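PDB 3KL2: putative isochorismatase from Streptomyces avermitilis, which probably acts as a hydrolase of the isochorismatase-like cysteine hydrolase family, although its substrate is not established. Local coordinates for residues Ile28-Tyr33 and Ala63-Ala68; Glu36-Gly41 and Gly157-Asn162; Cys163-Thr168 and Tyr200-Phe205; Ile180-Cys185 and Ala212-Ala217. All coordinates share one frame; numbering follows the deposited sequence.

Contact 1: Ile28-Tyr33 and Ala63-Ala68; sequences IVLIEY and AVVDAA
Ile28 lays its CG1 branch against the methyl of Ala68, with Ile28 CG1 and Ala68 CB 3.7 Å apart. That branch sits beside the backbone N (chi1 -54°), and rotation about the next side-chain bond (chi2 -68°) brings the terminal methyl round to Val64, a looser touch of 4.3 Å between Ile28 CD1 and Val64 CG1. Two residues further along the strand, Leu30 meets Val65, next to Val64 on the helix: its CD1 methyl lies 3.8 Å from CG2 of Val65, the two side chains meeting at a slant. The alternation is that of a beta strand, with Ile28 and Leu30 turned to this helix while Ile31 goes to the opposite layer, where it touches Cys164 and Thr168 of helix 164-174.

The axes of strand 28-31 and helix 63-68 run at 148° to each other and approach to 10.4 Å. The helix belongs to the connection between two parallel neighbours in the sheet, strands 26-31 and 75-78, so this is the packing inside a beta-alpha-beta crossover of an alpha/beta/alpha sandwich. Ile75 of the second strand completes it, touching Ile28, Leu30 and Ala68. Every side-chain atom that meets its partner here is a buried aliphatic carbon, which implies that helix and strand are held together by shape and exclusion of water, without a directional polar bond.

Contact 2: Glu36-Gly41 and Gly157-Asn162; sequences EFTSDG and GGFLTN
This is an offset aromatic stack, buried where the short helix 35-38 meets the C-terminal end of strand 153-159, a central strand in the parallel sheet of the alpha/beta/alpha fold. The rings of Phe37 and Phe159 are nearly parallel, 10° between planes, with centroids 4.8 Å apart. They slide past each other in opposite senses, so each ring takes the other's beta carbon on its face: Phe37 CB stands 3.8 Å from the centroid of the Phe159 ring, only 7° off the normal, and Phe159 CB lies over the Phe37 ring, 4.0 Å from its centroid. With CG beside the backbone N (chi1 -82°), the Phe37 ring is directed toward Phe159, and Phe106 meets it edge-to-face.

Val48 and Met52 of helix 45-55 also pack on Phe159; an alanine in place of Phe159 would keep the CB over Phe37 but would probably cost Phe37 its stacked ring and open a gap beside Thr38. Leu160 follows through a cis peptide bond, and its side chain crosses that of Phe37 at about a right angle, CD2 to Phe37 CE1 at 4.1 Å. On the helix side the methyl of Thr38 closes in on the Phe159 ring, Thr38 CG2 to Phe159 CE2 measuring 3.8 Å.

Contact 3: Cys163-Thr168 and Tyr200-Phe205; sequences CCVEST and YDFPMF
Glu166 and Asp201 bring their carboxylates together, with 2.8 Å between Glu166 OE2 and Asp201 OD2 and 3.0 Å between Glu166 OE1 and that same Asp201 OD2. Two carboxylates this close would be expected to repel unless a proton or a cation offsets them. Arg170, one turn along from Glu166, probably does so in part, through a salt bridge to Glu166 OE2 and a long, weak ion pair to Asp201 OD1; Arg170 of the second subunit adds another long, weak pair to Glu166. The planes of the two acid groups are 62° apart, and their closeness may raise the pKa of one of them. Glu166 reaches across with CG opposite its backbone N (chi1 -152°) and an extended chain beyond. A leucine in its place would probably leave Arg170 without its salt-bridge mate and Asp201 facing a hydrocarbon chain.

The apolar part lies alongside. Val165 CG1 is 4.0 Å from Phe202 CZ, the side chains crossing at about a right angle, while the Glu166 stem, through CG, comes within 4.3 Å of Phe202 CE2. These contacts join helices 164-174 and 191-205 in one helical layer of the alpha/beta/alpha sandwich; the segments run at 25°, axes 10.7 Å apart, the second weakly bonded and kinked at Pro203 and Met204. Within the first helix, Cys164 O accepts from both Thr168 N and Thr168 OG1, the hydroxyl donating at 2.8 Å.

Contact 4: Ile180-Cys185 and Ala212-Ala217; sequences ITLTDC and ADVIAA
Residues 180-185 come nearest 212-217 at Leu182 and Val214, whose CA atoms are 8.0 Å apart. Residues 180-182 run as strand, and the chain then turns a corner through a type I beta turn from Leu182 to Cys185, closed by the bond from Cys185 N to Leu182 O (3.0 Å). In this alpha/beta/alpha sandwich the helix follows strand 207-209, outermost of the sheet within this chain, and folds back over the sheet, on the face that also carries helix 57-71.

One residue of the helix does the touching. Val214 turns its CG2 methyl, which lies beside the backbone N (chi1 170° placing CG1 on the far side), into the angle between two strand side chains. Leu182 reaches it with CD2, the side chains crossing at about a right angle; Leu182 CD2 and Val214 CG2 are 3.3 Å apart, tighter than carbons usually pack, and so short a value may partly reflect coordinate error. Val214 also touches Val64 of helix 57-71 and Met209 of strand 207-209, so it is wedged among several apolar neighbours.

Polar bonds fasten the corner beside it: Asp184 OD2 is hydrogen-bonded to Ser211 OG at the start of the helix, and Thr183 OG1 to Met209 O. The looser partner of Val214 is Ile180, whose CG2 methyl stands 4.4 Å from Val214 CG2.

From the N terminus, residues 28-33 open contact 1, and 36-41 open contact 2 before helix 57-71 returns to close the first loop of 29 residues. Contacts 1 and 2 therefore cross. Contact 2 spans 115 residues and closes at 157-162, on the strand hydrogen-bonded beside 26-31. Contact 3 then starts at once with 163-168; contact 4 opens at 180-185 before 200-205 closes contact 3, and itself closes at 212-217, so this pair crosses too. Contacts 1 and 4 tie two touching helices to one sheet face. Contact 3 joins two helices of the other layer, while contact 2 packs helix 35-38 on the C-terminal end of strand 153-159; Glu32 of contact 1 and Cys164 of contact 3 meet nearby.

Contact 1: Ile28-Tyr33 and Ala63-Ala68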
loop_
_atom_site.group_PDB
_atom_site.type_symbol
_atom_site.label_atom_id
_atom_site.label_comp_id
_atom_site.label_asym_id
_atom_site.label_seq_id
_atom_site.Cartn_x
_atom_site.Cartn_y
_atom_site.Cartn_z
ATOM N N ILE A 28 -10.708 6.549 -17.507
ATOM C CA ILE A 28 -9.902 7.702 -17.855
ATOM C C ILE A 28 -9.640 8.315 -16.490
ATOM O O ILE A 28 -10.550 8.412 -15.698
ATOM C CB ILE A 28 -10.655 8.674 -18.816
ATOM C CG1 ILE A 28 -11.173 7.934 -20.072
ATOM C CG2 ILE A 28 -9.757 9.838 -19.235
ATOM C CD1 ILE A 28 -10.056 7.429 -21.038
ATOM N N VAL A 29 -8.399 8.642 -16.175
ATOM C CA VAL A 29 -8.049 9.223 -14.888
ATOM C C VAL A 29 -7.360 10.562 -15.160
ATOM O O VAL A 29 -6.304 10.594 -15.796
ATOM C CB VAL A 29 -7.130 8.287 -14.097
ATOM C CG1 VAL A 29 -6.854 8.856 -12.752
ATOM C CG2 VAL A 29 -7.767 6.831 -14.008
ATOM N N LEU A 30 -7.990 11.647 -14.701
ATOM C CA LEU A 30 -7.585 13.030 -14.980
ATOM C C LEU A 30 -6.961 13.696 -13.756
ATOM O O LEU A 30 -7.648 13.972 -12.774
ATOM C CB LEU A 30 -8.809 13.845 -15.386
ATOM C CG LEU A 30 -9.522 13.304 -16.630
ATOM C CD1 LEU A 30 -10.761 14.194 -16.962
ATOM C CD2 LEU A 30 -8.522 13.182 -17.843
ATOM N N ILE A 31 -5.663 13.963 -13.815
ATOM C CA ILE A 31 -4.943 14.354 -12.629
ATOM C C ILE A 31 -4.820 15.851 -12.626
ATOM O O ILE A 31 -4.171 16.424 -13.506
ATOM C CB ILE A 31 -3.537 13.752 -12.556
ATOM C CG1 ILE A 31 -3.605 12.226 -12.573
ATOM C CG2 ILE A 31 -2.816 14.232 -11.274
ATOM C CD1 ILE A 31 -2.235 11.520 -12.522
ATOM N N GLU A 32 -5.423 16.466 -11.613
ATOM C CA GLU A 32 -5.247 17.876 -11.318
ATOM C C GLU A 32 -5.601 18.867 -12.433
ATOM O O GLU A 32 -4.938 19.907 -12.594
ATOM C CB GLU A 32 -3.827 18.100 -10.814
ATOM C CG GLU A 32 -3.720 17.680 -9.338
ATOM C CD GLU A 32 -2.391 17.111 -8.974
ATOM O OE1 GLU A 32 -2.403 16.201 -8.120
ATOM O OE2 GLU A 32 -1.365 17.550 -9.559
ATOM N N TYR A 33 -6.687 18.604 -13.159
ATOM C CA TYR A 33 -7.156 19.611 -14.067
ATOM C C TYR A 33 -7.901 20.698 -13.303
ATOM O O TYR A 33 -9.093 20.880 -13.516
ATOM C CB TYR A 33 -8.037 19.008 -15.117
ATOM C CG TYR A 33 -7.320 18.207 -16.177
ATOM C CD1 TYR A 33 -7.037 18.741 -17.421
ATOM C CD2 TYR A 33 -6.957 16.892 -15.933
ATOM C CE1 TYR A 33 -6.415 17.959 -18.419
ATOM C CE2 TYR A 33 -6.323 16.132 -16.894
ATOM C CZ TYR A 33 -6.074 16.665 -18.136
ATOM O OH TYR A 33 -5.466 15.849 -19.048
ATOM N N ALA A 63 -11.610 16.340 -25.910
ATOM C CA ALA A 63 -11.978 15.421 -26.966
ATOM C C ALA A 63 -11.872 13.942 -26.533
ATOM O O ALA A 63 -12.571 13.079 -27.081
ATOM C CB ALA A 63 -11.131 15.674 -28.197
ATOM N N VAL A 64 -11.011 13.630 -25.570
ATOM C CA VAL A 64 -10.853 12.242 -25.163
ATOM C C VAL A 64 -11.940 11.899 -24.148
ATOM O O VAL A 64 -12.462 10.774 -24.120
ATOM C CB VAL A 64 -9.461 11.933 -24.566
ATOM C CG1 VAL A 64 -9.442 10.516 -24.010
ATOM C CG2 VAL A 64 -8.345 12.094 -25.603
ATOM N N VAL A 65 -12.282 12.878 -23.320
ATOM C CA VAL A 65 -13.357 12.701 -22.367
ATOM C C VAL A 65 -14.672 12.482 -23.122
ATOM O O VAL A 65 -15.356 11.460 -22.932
ATOM C CB VAL A 65 -13.440 13.910 -21.414
ATOM C CG1 VAL A 65 -14.792 13.973 -20.747
ATOM C CG2 VAL A 65 -12.303 13.854 -20.377
ATOM N N ASP A 66 -15.017 13.430 -23.992
ATOM C CA ASP A 66 -16.216 13.303 -24.849
ATOM C C ASP A 66 -16.329 11.898 -25.457
ATOM O O ASP A 66 -17.364 11.241 -25.308
ATOM C CB ASP A 66 -16.232 14.360 -25.956
ATOM C CG ASP A 66 -16.534 15.772 -25.440
ATOM O OD1 ASP A 66 -16.834 15.949 -24.234
ATOM O OD2 ASP A 66 -16.473 16.723 -26.266
ATOM N N ALA A 67 -15.270 11.416 -26.098
ATOM C CA ALA A 67 -15.315 10.079 -26.694
ATOM C C ALA A 67 -15.494 8.992 -25.632
ATOM O O ALA A 67 -16.145 7.980 -25.874
ATOM C CB ALA A 67 -14.098 9.809 -27.527
ATOM N N ALA A 68 -14.918 9.210 -24.466
ATOM C CA ALA A 68 -14.991 8.252 -23.364
ATOM C C ALA A 68 -16.446 8.085 -22.934
ATOM O O ALA A 68 -16.954 6.969 -22.920
ATOM C CB ALA A 68 -14.126 8.699 -22.207
#

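Contact 2: Glu36-Gly41 and Gly157-Asn162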
loop_
_atom_site.group_PDB
_atom_site.type_symbol
_atom_site.label_atom_id
_atom_site.label_comp_id
_atom_site.label_asym_id
_atom_site.label_seq_id
_atom_site.Cartn_x
_atom_site.Cartn_y
_atom_site.Cartn_z
ATOM N N GLU A 36 -5.821 26.116 -10.663
ATOM C CA GLU A 36 -4.478 26.484 -10.209
ATOM C C GLU A 36 -3.393 26.260 -11.278
ATOM O O GLU A 36 -2.396 26.994 -11.309
ATOM C CB GLU A 36 -4.119 25.770 -8.904
ATOM C CG GLU A 36 -3.246 26.617 -8.009
ATOM C CD GLU A 36 -4.054 27.619 -7.218
ATOM O OE1 GLU A 36 -4.541 27.212 -6.135
ATOM O OE2 GLU A 36 -4.180 28.804 -7.660
ATOM N N PHE A 37 -3.632 25.293 -12.170
ATOM C CA PHE A 37 -2.733 24.968 -13.287
ATOM C C PHE A 37 -3.265 25.445 -14.630
ATOM O O PHE A 37 -2.521 26.001 -15.441
ATOM C CB PHE A 37 -2.579 23.426 -13.415
ATOM C CG PHE A 37 -1.589 22.801 -12.480
ATOM C CD1 PHE A 37 -0.304 23.301 -12.344
ATOM C CD2 PHE A 37 -1.905 21.637 -11.817
ATOM C CE1 PHE A 37 0.649 22.674 -11.481
ATOM C CE2 PHE A 37 -0.974 20.995 -10.961
ATOM C CZ PHE A 37 0.285 21.510 -10.795
ATOM N N THR A 38 -4.549 25.203 -14.890
ATOM C CA THR A 38 -5.126 25.344 -16.230
ATOM C C THR A 38 -5.459 26.758 -16.676
ATOM O O THR A 38 -5.546 27.010 -17.872
ATOM C CB THR A 38 -6.473 24.610 -16.297
ATOM O OG1 THR A 38 -7.279 25.098 -15.223
ATOM C CG2 THR A 38 -6.286 23.095 -16.178
ATOM N N SER A 39 -5.666 27.678 -15.737
ATOM C CA SER A 39 -6.360 28.939 -16.061
ATOM C C SER A 39 -5.609 30.182 -15.606
ATOM O O SER A 39 -4.943 30.166 -14.568
ATOM C CB SER A 39 -7.734 28.936 -15.381
ATOM O OG SER A 39 -8.379 27.668 -15.477
ATOM N N ASP A 40 -5.761 31.267 -16.370
ATOM C CA ASP A 40 -5.121 32.551 -16.082
ATOM C C ASP A 40 -5.407 32.990 -14.650
ATOM O O ASP A 40 -6.562 33.009 -14.239
ATOM C CB ASP A 40 -5.601 33.646 -17.064
ATOM C CG ASP A 40 -4.856 33.612 -18.436
ATOM O OD1 ASP A 40 -3.813 32.927 -18.565
ATOM O OD2 ASP A 40 -5.311 34.290 -19.394
ATOM N N GLY A 41 -4.347 33.309 -13.902
ATOM C CA GLY A 41 -4.450 33.785 -12.521
ATOM C C GLY A 41 -4.264 32.666 -11.511
ATOM O O GLY A 41 -4.067 32.920 -10.319
ATOM N N GLY A 157 -3.983 11.302 -17.897
ATOM C CA GLY A 157 -3.753 12.622 -18.389
ATOM C C GLY A 157 -3.630 13.566 -17.213
ATOM O O GLY A 157 -4.034 13.205 -16.096
ATOM N N GLY A 158 -3.059 14.761 -17.483
ATOM C CA GLY A 158 -3.052 15.876 -16.571
ATOM C C GLY A 158 -1.675 16.410 -16.253
ATOM O O GLY A 158 -0.786 16.465 -17.109
ATOM N N PHE A 159 -1.507 16.789 -14.991
ATOM C CA PHE A 159 -0.355 17.557 -14.541
ATOM C C PHE A 159 0.248 16.859 -13.323
ATOM O O PHE A 159 -0.469 16.126 -12.603
ATOM C CB PHE A 159 -0.816 18.921 -14.038
ATOM C CG PHE A 159 -1.491 19.793 -15.062
ATOM C CD1 PHE A 159 -0.767 20.770 -15.734
ATOM C CD2 PHE A 159 -2.845 19.691 -15.291
ATOM C CE1 PHE A 159 -1.373 21.623 -16.617
ATOM C CE2 PHE A 159 -3.471 20.528 -16.157
ATOM C CZ PHE A 159 -2.730 21.504 -16.844
ATOM N N LEU A 160 1.552 16.997 -13.084
ATOM C CA LEU A 160 2.553 17.390 -14.053
ATOM C C LEU A 160 3.155 16.164 -14.691
ATOM O O LEU A 160 3.459 15.193 -13.984
ATOM C CB LEU A 160 3.684 18.126 -13.376
ATOM C CG LEU A 160 3.310 19.465 -12.759
ATOM C CD1 LEU A 160 4.336 19.845 -11.674
ATOM C CD2 LEU A 160 3.170 20.509 -13.841
ATOM N N THR A 161 3.417 16.254 -16.000
ATOM C CA THR A 161 4.068 15.199 -16.758
ATOM C C THR A 161 5.143 14.421 -16.001
ATOM O O THR A 161 5.088 13.206 -15.993
ATOM C CB THR A 161 4.787 15.766 -17.940
ATOM O OG1 THR A 161 3.863 16.487 -18.747
ATOM C CG2 THR A 161 5.443 14.639 -18.742
ATOM N N ASN A 162 6.133 15.110 -15.409
ATOM C CA ASN A 162 7.233 14.399 -14.741
ATOM C C ASN A 162 7.071 14.273 -13.242
ATOM O O ASN A 162 7.952 13.733 -12.580
ATOM C CB ASN A 162 8.621 14.996 -15.077
ATOM C CG ASN A 162 8.714 16.465 -14.733
ATOM O OD1 ASN A 162 7.770 17.224 -14.953
ATOM N ND2 ASN A 162 9.819 16.857 -14.143
#

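Contact 3: Cys163-Thr168 and Tyr200-Phe205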
loop_
_atom_site.group_PDB
_atom_site.type_symbol
_atom_site.label_atom_id
_atom_site.label_comp_id
_atom_site.label_asym_id
_atom_site.label_seq_id
_atom_site.Cartn_x
_atom_site.Cartn_y
_atom_site.Cartn_z
ATOM N N CYS A 163 5.948 14.731 -12.703
ATOM C CA CYS A 163 5.730 14.671 -11.289
ATOM C C CYS A 163 4.584 13.698 -10.974
ATOM O O CYS A 163 4.773 12.490 -11.057
ATOM C CB CYS A 163 5.519 16.073 -10.748
ATOM S SG CYS A 163 5.643 16.122 -8.947
ATOM N N CYS A 164 3.400 14.237 -10.693
ATOM C CA CYS A 164 2.196 13.482 -10.355
ATOM C C CYS A 164 1.763 12.500 -11.454
ATOM O O CYS A 164 1.303 11.408 -11.150
ATOM C CB CYS A 164 1.051 14.470 -10.055
ATOM S SG CYS A 164 1.571 15.913 -9.012
ATOM N N VAL A 165 1.903 12.872 -12.726
ATOM C CA VAL A 165 1.512 11.955 -13.777
ATOM C C VAL A 165 2.494 10.787 -13.797
ATOM O O VAL A 165 2.108 9.612 -13.788
ATOM C CB VAL A 165 1.432 12.609 -15.184
ATOM C CG1 VAL A 165 1.314 11.535 -16.225
ATOM C CG2 VAL A 165 0.255 13.594 -15.279
ATOM N N GLU A 166 3.775 11.105 -13.747
ATOM C CA GLU A 166 4.739 10.035 -13.744
ATOM C C GLU A 166 4.634 9.157 -12.486
ATOM O O GLU A 166 4.806 7.946 -12.573
ATOM C CB GLU A 166 6.131 10.571 -13.931
ATOM C CG GLU A 166 7.038 9.565 -14.589
ATOM C CD GLU A 166 8.448 10.071 -14.792
ATOM O OE1 GLU A 166 8.595 11.084 -15.470
ATOM O OE2 GLU A 166 9.397 9.442 -14.287
ATOM N N SER A 167 4.355 9.756 -11.327
ATOM C CA SER A 167 4.280 8.967 -10.095
ATOM C C SER A 167 3.111 7.977 -10.114
ATOM O O SER A 167 3.257 6.823 -9.708
ATOM C CB SER A 167 4.151 9.842 -8.896
ATOM O OG SER A 167 5.362 10.464 -8.662
ATOM N N THR A 168 1.970 8.452 -10.603
ATOM C CA THR A 168 0.813 7.642 -10.767
ATOM C C THR A 168 1.000 6.514 -11.787
ATOM O O THR A 168 0.478 5.445 -11.615
ATOM C CB THR A 168 -0.329 8.533 -11.201
ATOM O OG1 THR A 168 -0.539 9.539 -10.195
ATOM C CG2 THR A 168 -1.642 7.692 -11.460
ATOM N N TYR A 200 11.747 8.916 -22.458
ATOM C CA TYR A 200 12.592 8.024 -21.691
ATOM C C TYR A 200 11.797 7.187 -20.658
ATOM O O TYR A 200 11.896 5.965 -20.669
ATOM C CB TYR A 200 13.643 8.840 -20.937
ATOM C CG TYR A 200 14.621 9.667 -21.793
ATOM C CD1 TYR A 200 14.699 9.505 -23.188
ATOM C CD2 TYR A 200 15.506 10.574 -21.180
ATOM C CE1 TYR A 200 15.594 10.228 -23.949
ATOM C CE2 TYR A 200 16.423 11.292 -21.935
ATOM C CZ TYR A 200 16.462 11.124 -23.331
ATOM O OH TYR A 200 17.367 11.840 -24.118
ATOM N N ASP A 201 11.023 7.854 -19.791
ATOM C CA ASP A 201 10.342 7.228 -18.647
ATOM C C ASP A 201 9.005 6.545 -19.018
ATOM O O ASP A 201 8.760 5.395 -18.661
ATOM C CB ASP A 201 10.054 8.281 -17.566
ATOM C CG ASP A 201 11.321 8.849 -16.908
ATOM O OD1 ASP A 201 12.371 8.201 -16.941
ATOM O OD2 ASP A 201 11.246 9.957 -16.325
ATOM N N PHE A 202 8.149 7.250 -19.749
ATOM C CA PHE A 202 6.840 6.731 -20.055
ATOM C C PHE A 202 6.808 5.322 -20.662
ATOM O O PHE A 202 5.908 4.577 -20.302
ATOM C CB PHE A 202 6.040 7.675 -20.940
ATOM C CG PHE A 202 5.377 8.820 -20.203
ATOM C CD1 PHE A 202 4.224 9.406 -20.720
ATOM C CD2 PHE A 202 5.910 9.347 -19.051
ATOM C CE1 PHE A 202 3.623 10.469 -20.076
ATOM C CE2 PHE A 202 5.300 10.414 -18.416
ATOM C CZ PHE A 202 4.161 10.959 -18.921
ATOM N N PRO A 203 7.739 4.958 -21.566
ATOM C CA PRO A 203 7.684 3.600 -22.165
ATOM C C PRO A 203 8.103 2.424 -21.262
ATOM O O PRO A 203 7.807 1.268 -21.577
ATOM C CB PRO A 203 8.642 3.687 -23.376
ATOM C CG PRO A 203 8.742 5.175 -23.688
ATOM C CD PRO A 203 8.622 5.856 -22.345
ATOM N N MET A 204 8.791 2.733 -20.165
ATOM C CA MET A 204 9.155 1.742 -19.164
ATOM C C MET A 204 7.944 1.357 -18.299
ATOM O O MET A 204 7.939 0.298 -17.695
ATOM C CB MET A 204 10.237 2.295 -18.221
ATOM C CG MET A 204 11.680 2.555 -18.780
ATOM S SD MET A 204 12.717 3.270 -17.436
ATOM C CE MET A 204 14.331 2.789 -18.063
ATOM N N PHE A 205 6.960 2.237 -18.172
ATOM C CA PHE A 205 5.879 2.027 -17.211
ATOM C C PHE A 205 4.518 2.082 -17.858
ATOM O O PHE A 205 3.521 1.924 -17.167
ATOM C CB PHE A 205 5.952 3.071 -16.097
ATOM C CG PHE A 205 7.195 2.972 -15.266
ATOM C CD1 PHE A 205 7.324 1.976 -14.311
ATOM C CD2 PHE A 205 8.260 3.835 -15.464
ATOM C CE1 PHE A 205 8.501 1.849 -13.530
ATOM C CE2 PHE A 205 9.426 3.737 -14.668
ATOM C CZ PHE A 205 9.538 2.732 -13.704
#

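Contact 4: Ile180-Cys185 and Ala212-Ala217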
loop_
_atom_site.group_PDB
_atom_site.type_symbol
_atom_site.label_atom_id
_atom_site.label_comp_id
_atom_site.label_asym_id
_atom_site.label_seq_id
_atom_site.Cartn_x
_atom_site.Cartn_y
_atom_site.Cartn_z
ATOM N N ILE A 180 -2.042 3.488 -19.772
ATOM C CA ILE A 180 -1.876 4.186 -21.040
ATOM C C ILE A 180 -1.686 5.657 -20.666
ATOM O O ILE A 180 -2.494 6.203 -19.914
ATOM C CB ILE A 180 -3.124 4.045 -21.909
ATOM C CG1 ILE A 180 -3.259 2.621 -22.423
ATOM C CG2 ILE A 180 -3.094 4.999 -23.092
ATOM C CD1 ILE A 180 -4.653 2.342 -22.937
ATOM N N THR A 181 -0.589 6.262 -21.124
ATOM C CA THR A 181 -0.354 7.699 -20.930
ATOM C C THR A 181 -0.681 8.429 -22.208
ATOM O O THR A 181 -0.269 8.009 -23.272
ATOM C CB THR A 181 1.098 8.034 -20.530
ATOM O OG1 THR A 181 2.011 7.394 -21.430
ATOM C CG2 THR A 181 1.373 7.561 -19.090
ATOM N N LEU A 182 -1.432 9.512 -22.067
ATOM C CA LEU A 182 -1.847 10.354 -23.142
ATOM C C LEU A 182 -0.762 11.404 -23.348
ATOM O O LEU A 182 -0.724 12.443 -22.629
ATOM C CB LEU A 182 -3.178 11.026 -22.820
ATOM C CG LEU A 182 -4.456 10.160 -22.831
ATOM C CD1 LEU A 182 -5.573 10.849 -22.099
ATOM C CD2 LEU A 182 -4.886 9.855 -24.256
ATOM N N THR A 183 0.109 11.134 -24.324
ATOM C CA THR A 183 1.313 11.952 -24.557
ATOM C C THR A 183 0.989 13.405 -24.875
ATOM O O THR A 183 1.746 14.282 -24.482
ATOM C CB THR A 183 2.194 11.366 -25.691
ATOM O OG1 THR A 183 1.426 11.274 -26.911
ATOM C CG2 THR A 183 2.714 9.963 -25.285
ATOM N N ASP A 184 -0.137 13.660 -25.547
ATOM C CA ASP A 184 -0.580 15.033 -25.827
ATOM C C ASP A 184 -1.729 15.520 -24.920
ATOM O O ASP A 184 -2.446 16.438 -25.311
ATOM C CB ASP A 184 -0.934 15.253 -27.330
ATOM C CG ASP A 184 -2.043 14.331 -27.826
ATOM O OD1 ASP A 184 -2.482 13.499 -27.021
ATOM O OD2 ASP A 184 -2.466 14.406 -29.014
ATOM N N CYS A 185 -1.905 14.935 -23.730
ATOM C CA CYS A 185 -2.863 15.464 -22.720
ATOM C C CYS A 185 -2.199 15.635 -21.372
ATOM O O CYS A 185 -2.819 15.496 -20.330
ATOM C CB CYS A 185 -4.065 14.556 -22.568
ATOM S SG CYS A 185 -5.042 14.363 -24.016
ATOM N N ALA A 212 -5.718 11.091 -30.302
ATOM C CA ALA A 212 -6.353 10.517 -31.497
ATOM C C ALA A 212 -6.353 8.978 -31.505
ATOM O O ALA A 212 -7.354 8.374 -31.873
ATOM C CB ALA A 212 -5.691 11.074 -32.797
ATOM N N ASP A 213 -5.236 8.361 -31.129
ATOM C CA ASP A 213 -5.135 6.898 -31.056
ATOM C C ASP A 213 -6.150 6.314 -30.054
ATOM O O ASP A 213 -6.808 5.280 -30.320
ATOM C CB ASP A 213 -3.732 6.475 -30.589
ATOM C CG ASP A 213 -2.647 6.646 -31.669
ATOM O OD1 ASP A 213 -2.980 6.725 -32.878
ATOM O OD2 ASP A 213 -1.444 6.678 -31.274
ATOM N N VAL A 214 -6.241 6.967 -28.895
ATOM C CA VAL A 214 -7.134 6.541 -27.824
ATOM C C VAL A 214 -8.579 6.662 -28.257
ATOM O O VAL A 214 -9.354 5.717 -28.110
ATOM C CB VAL A 214 -6.967 7.396 -26.564
ATOM C CG1 VAL A 214 -8.071 7.080 -25.586
ATOM C CG2 VAL A 214 -5.619 7.150 -25.957
ATOM N N ILE A 215 -8.932 7.834 -28.782
ATOM C CA ILE A 215 -10.275 8.084 -29.319
ATOM C C ILE A 215 -10.662 6.988 -30.334
ATOM O O ILE A 215 -11.713 6.367 -30.214
ATOM C CB ILE A 215 -10.374 9.493 -29.917
ATOM C CG1 ILE A 215 -10.333 10.535 -28.792
ATOM C CG2 ILE A 215 -11.651 9.661 -30.727
ATOM C CD1 ILE A 215 -10.076 11.964 -29.284
ATOM N N ALA A 216 -9.788 6.708 -31.293
ATOM C CA ALA A 216 -10.079 5.669 -32.276
ATOM C C ALA A 216 -10.284 4.290 -31.612
ATOM O O ALA A 216 -11.213 3.562 -31.965
ATOM C CB ALA A 216 -8.984 5.615 -33.375
ATOM N N ALA A 217 -9.444 3.945 -30.637
ATOM C CA ALA A 217 -9.642 2.714 -29.876
ATOM C C ALA A 217 -11.010 2.696 -29.168
ATOM O O ALA A 217 -11.683 1.668 -29.169
ATOM C CB ALA A 217 -8.533 2.521 -28.881
#